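Local coordinates for 52 protein (Murid herpesvirus 4, PDB 2OA5) that is an abundant tegument protein of the virus, of the herpesvirus BLRF2 family, and probably plays a structural part in the virion, at residues L60-K71 against L94-E102. Residues are numbered along the deposited sequence; the frame is centred on the assembly and turned at random.
Sequences LGAVAMRKIEAK and LRVDVSMEE
V98, V96 and L94 lie against A64, V63 and I68 where strand 93-99 crosses helix 46-76. Here one helix packs on one face of an antiparallel sheet made with a second subunit. The segment axes come within 7.9 Å, with the strand running obliquely back along the helix at 144°. The strand pairs antiparallel with its counterpart in the second subunit, so the sheet continues across that interface, and I68 and A64 also pack on A64 and I68 of that subunit.

V98 and V63 lie alongside, pointing opposite ways. Their CG1 methyls are pressed to 3.4 Å, closer than normal carbon contact. With V98 CG1 opposite its own carbonyl carbon (chi1 -67°), the methyl reaches both V63 and the backbone N of A64. V96 divides its methyls: CG1 rests on A64 CA and CB, while CG2 touches I68 CG1 at 3.7 Å, the two side chains standing roughly perpendicular. L94 CD1 fits between I68 CG2 and K71 CB. At the other end, L60 CG meets the selenium of M100 at 4.0 Å.

Two lysines run along one edge of this apolar layer. K67 NZ forms a salt bridge with E102 OE2, 2.7 Å away, on the syn side but out of the carboxylate plane. It also makes a weak bond to D97 O. The other carboxylate oxygen, E102 OE1, takes S99 N from above the plane, so both ends of the carboxylate are held. R66 NH2 donates a hydrogen bond to E102 O at 3.2 Å, the oxygen 20° out of the guanidinium plane. A bend at chi3 is part of the path by which K71 NZ reaches R95 O, which it meets nearly head-on at 2.9 Å.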
loop_
_atom_site.group_PDB
_atom_site.type_symbol
_atom_site.label_atom_id
_atom_site.label_comp_id
_atom_site.label_asym_id
_atom_site.label_seq_id
_atom_site.Cartn_x
_atom_site.Cartn_y
_atom_site.Cartn_z
ATOM N N LEU B 60 13.528 10.462 -2.691
ATOM C CA LEU B 60 12.349 11.025 -2.050
ATOM C C LEU B 60 12.015 10.183 -0.824
ATOM O O LEU B 60 11.566 10.709 0.193
ATOM C CB LEU B 60 11.172 11.037 -3.026
ATOM C CG LEU B 60 11.307 11.955 -4.246
ATOM C CD1 LEU B 60 10.159 11.709 -5.209
ATOM C CD2 LEU B 60 11.325 13.412 -3.797
ATOM N N GLY B 61 12.239 8.877 -0.929
ATOM C CA GLY B 61 11.964 7.995 0.198
ATOM C C GLY B 61 12.777 8.398 1.413
ATOM O O GLY B 61 12.260 8.483 2.529
ATOM N N ALA B 62 14.060 8.664 1.193
ATOM C CA ALA B 62 14.947 9.063 2.275
ATOM C C ALA B 62 14.475 10.360 2.946
ATOM O O ALA B 62 14.624 10.533 4.156
ATOM C CB ALA B 62 16.376 9.221 1.749
ATOM N N VAL B 63 13.903 11.270 2.162
ATOM C CA VAL B 63 13.401 12.524 2.720
ATOM C C VAL B 63 12.174 12.220 3.573
ATOM O O VAL B 63 12.037 12.714 4.692
ATOM C CB VAL B 63 13.010 13.523 1.600
ATOM C CG1 VAL B 63 12.122 14.626 2.166
ATOM C CG2 VAL B 63 14.254 14.132 0.994
ATOM N N ALA B 64 11.273 11.408 3.029
ATOM C CA ALA B 64 10.066 11.037 3.757
ATOM C C ALA B 64 10.462 10.319 5.054
ATOM O O ALA B 64 9.870 10.527 6.108
ATOM C CB ALA B 64 9.199 10.123 2.900
HETATM N N MSE B 65 11.486 9.483 4.967
HETATM C CA MSE B 65 11.937 8.728 6.124
HETATM C C MSE B 65 12.429 9.640 7.259
HETATM O O MSE B 65 12.148 9.386 8.438
HETATM C CB MSE B 65 13.017 7.735 5.684
HETATM C CG MSE B 65 12.630 6.282 5.925
HETATM SE SE MSE B 65 12.433 5.943 7.801
HETATM C CE MSE B 65 12.695 4.063 7.774
ATOM N N ARG B 66 13.142 10.703 6.889
ATOM C CA ARG B 66 13.664 11.684 7.841
ATOM C C ARG B 66 12.492 12.326 8.582
ATOM O O ARG B 66 12.439 12.342 9.810
ATOM C CB ARG B 66 14.452 12.764 7.086
ATOM C CG ARG B 66 14.607 14.103 7.818
ATOM C CD ARG B 66 14.656 15.260 6.818
ATOM N NE ARG B 66 15.691 15.058 5.805
ATOM C CZ ARG B 66 15.848 15.816 4.724
ATOM N NH1 ARG B 66 15.037 16.843 4.502
ATOM N NH2 ARG B 66 16.820 15.550 3.860
ATOM N N LYS B 67 11.549 12.841 7.799
ATOM C CA LYS B 67 10.366 13.514 8.315
ATOM C C LYS B 67 9.473 12.621 9.170
ATOM O O LYS B 67 8.943 13.051 10.193
ATOM C CB LYS B 67 9.552 14.090 7.145
ATOM C CG LYS B 67 10.328 15.053 6.256
ATOM C CD LYS B 67 9.402 15.788 5.291
ATOM C CE LYS B 67 10.150 16.890 4.552
ATOM N NZ LYS B 67 9.329 18.130 4.437
ATOM N N ILE B 68 9.294 11.376 8.739
ATOM C CA ILE B 68 8.463 10.432 9.472
ATOM C C ILE B 68 9.017 10.166 10.874
ATOM O O ILE B 68 8.282 10.186 11.858
ATOM C CB ILE B 68 8.345 9.102 8.693
ATOM C CG1 ILE B 68 7.332 9.276 7.557
ATOM C CG2 ILE B 68 7.941 7.973 9.626
ATOM C CD1 ILE B 68 7.495 8.292 6.419
ATOM N N GLU B 69 10.315 9.916 10.952
ATOM C CA GLU B 69 10.960 9.654 12.226
ATOM C C GLU B 69 10.733 10.815 13.189
ATOM O O GLU B 69 10.442 10.622 14.373
ATOM C CB GLU B 69 12.455 9.474 12.007
ATOM C CG GLU B 69 13.190 8.887 13.188
ATOM C CD GLU B 69 14.677 8.832 12.947
ATOM O OE1 GLU B 69 15.082 8.552 11.796
ATOM O OE2 GLU B 69 15.444 9.062 13.899
ATOM N N ALA B 70 10.885 12.028 12.660
ATOM C CA ALA B 70 10.714 13.245 13.438
ATOM C C ALA B 70 9.341 13.304 14.102
ATOM O O ALA B 70 9.225 13.610 15.288
ATOM C CB ALA B 70 10.919 14.462 12.535
ATOM N N LYS B 71 8.303 13.003 13.329
ATOM C CA LYS B 71 6.933 13.027 13.825
ATOM C C LYS B 71 6.660 11.890 14.796
ATOM O O LYS B 71 5.875 12.034 15.736
ATOM C CB LYS B 71 5.962 12.972 12.643
ATOM C CG LYS B 71 6.222 14.081 11.644
ATOM C CD LYS B 71 5.188 14.146 10.547
ATOM C CE LYS B 71 4.536 15.517 10.549
ATOM N NZ LYS B 71 3.967 15.880 9.223
ATOM N N LEU B 94 0.314 9.662 9.730
ATOM C CA LEU B 94 1.107 10.845 9.464
ATOM C C LEU B 94 0.940 11.247 8.029
ATOM O O LEU B 94 0.604 10.428 7.176
ATOM C CB LEU B 94 2.596 10.565 9.661
ATOM C CG LEU B 94 3.185 9.930 10.915
ATOM C CD1 LEU B 94 4.696 9.858 10.743
ATOM C CD2 LEU B 94 2.830 10.743 12.147
ATOM N N ARG B 95 1.154 12.523 7.752
ATOM C CA ARG B 95 1.121 12.936 6.373
ATOM C C ARG B 95 2.471 13.572 6.141
ATOM O O ARG B 95 2.972 14.325 6.976
ATOM C CB ARG B 95 0.005 13.913 6.058
ATOM C CG ARG B 95 -0.171 14.002 4.551
ATOM C CD ARG B 95 -1.064 15.138 4.131
ATOM N NE ARG B 95 -2.482 14.806 4.163
ATOM C CZ ARG B 95 -3.079 13.957 3.329
ATOM N NH1 ARG B 95 -2.379 13.337 2.388
ATOM N NH2 ARG B 95 -4.382 13.742 3.430
ATOM N N VAL B 96 3.068 13.233 5.007
ATOM C CA VAL B 96 4.392 13.720 4.662
ATOM C C VAL B 96 4.476 14.256 3.241
ATOM O O VAL B 96 3.963 13.655 2.295
ATOM C CB VAL B 96 5.423 12.578 4.856
ATOM C CG1 VAL B 96 6.690 12.854 4.077
ATOM C CG2 VAL B 96 5.741 12.428 6.332
ATOM N N ASP B 97 5.126 15.411 3.105
ATOM C CA ASP B 97 5.320 16.044 1.814
ATOM C C ASP B 97 6.794 15.908 1.476
ATOM O O ASP B 97 7.648 16.017 2.357
ATOM C CB ASP B 97 4.935 17.521 1.876
ATOM C CG ASP B 97 3.452 17.732 2.091
ATOM O OD1 ASP B 97 2.648 17.208 1.287
ATOM O OD2 ASP B 97 3.088 18.430 3.060
ATOM N N VAL B 98 7.102 15.668 0.209
ATOM C CA VAL B 98 8.485 15.513 -0.198
ATOM C C VAL B 98 8.722 16.003 -1.615
ATOM O O VAL B 98 7.877 15.834 -2.495
ATOM C CB VAL B 98 8.930 14.036 -0.083
ATOM C CG1 VAL B 98 8.957 13.617 1.381
ATOM C CG2 VAL B 98 7.979 13.139 -0.862
ATOM N N SER B 99 9.878 16.622 -1.818
ATOM C CA SER B 99 10.275 17.155 -3.109
ATOM C C SER B 99 11.755 16.872 -3.269
ATOM O O SER B 99 12.493 16.863 -2.284
ATOM C CB SER B 99 10.040 18.667 -3.148
ATOM O OG SER B 99 8.698 18.989 -2.834
HETATM N N MSE B 100 12.180 16.635 -4.508
HETATM C CA MSE B 100 13.582 16.358 -4.811
HETATM C C MSE B 100 14.479 17.471 -4.250
HETATM O O MSE B 100 15.647 17.231 -3.936
HETATM C CB MSE B 100 13.798 16.267 -6.332
HETATM C CG MSE B 100 13.082 15.133 -7.069
HETATM SE SE MSE B 100 13.973 13.451 -6.882
HETATM C CE MSE B 100 14.853 13.280 -8.570
ATOM N N GLU B 101 13.931 18.681 -4.132
ATOM C CA GLU B 101 14.686 19.831 -3.620
ATOM C C GLU B 101 15.228 19.596 -2.225
ATOM O O GLU B 101 16.339 19.999 -1.902
ATOM C CB GLU B 101 13.814 21.085 -3.583
ATOM C CG GLU B 101 13.871 21.947 -4.812
ATOM C CD GLU B 101 13.092 23.234 -4.629
ATOM O OE1 GLU B 101 13.478 24.059 -3.774
ATOM O OE2 GLU B 101 12.089 23.415 -5.340
ATOM N N GLU B 102 14.413 18.959 -1.388
ATOM C CA GLU B 102 14.807 18.652 -0.014
ATOM C C GLU B 102 15.906 17.598 0.011
ATOM O O GLU B 102 16.008 16.904 1.049
ATOM C CB GLU B 102 13.595 18.158 0.765
ATOM C CG GLU B 102 12.430 19.111 0.734
ATOM C CD GLU B 102 11.170 18.557 1.354
ATOM O OE1 GLU B 102 10.691 17.491 0.912
ATOM O OE2 GLU B 102 10.648 19.207 2.283
HETATM O O HOH W 1 1.026 14.400 10.364
#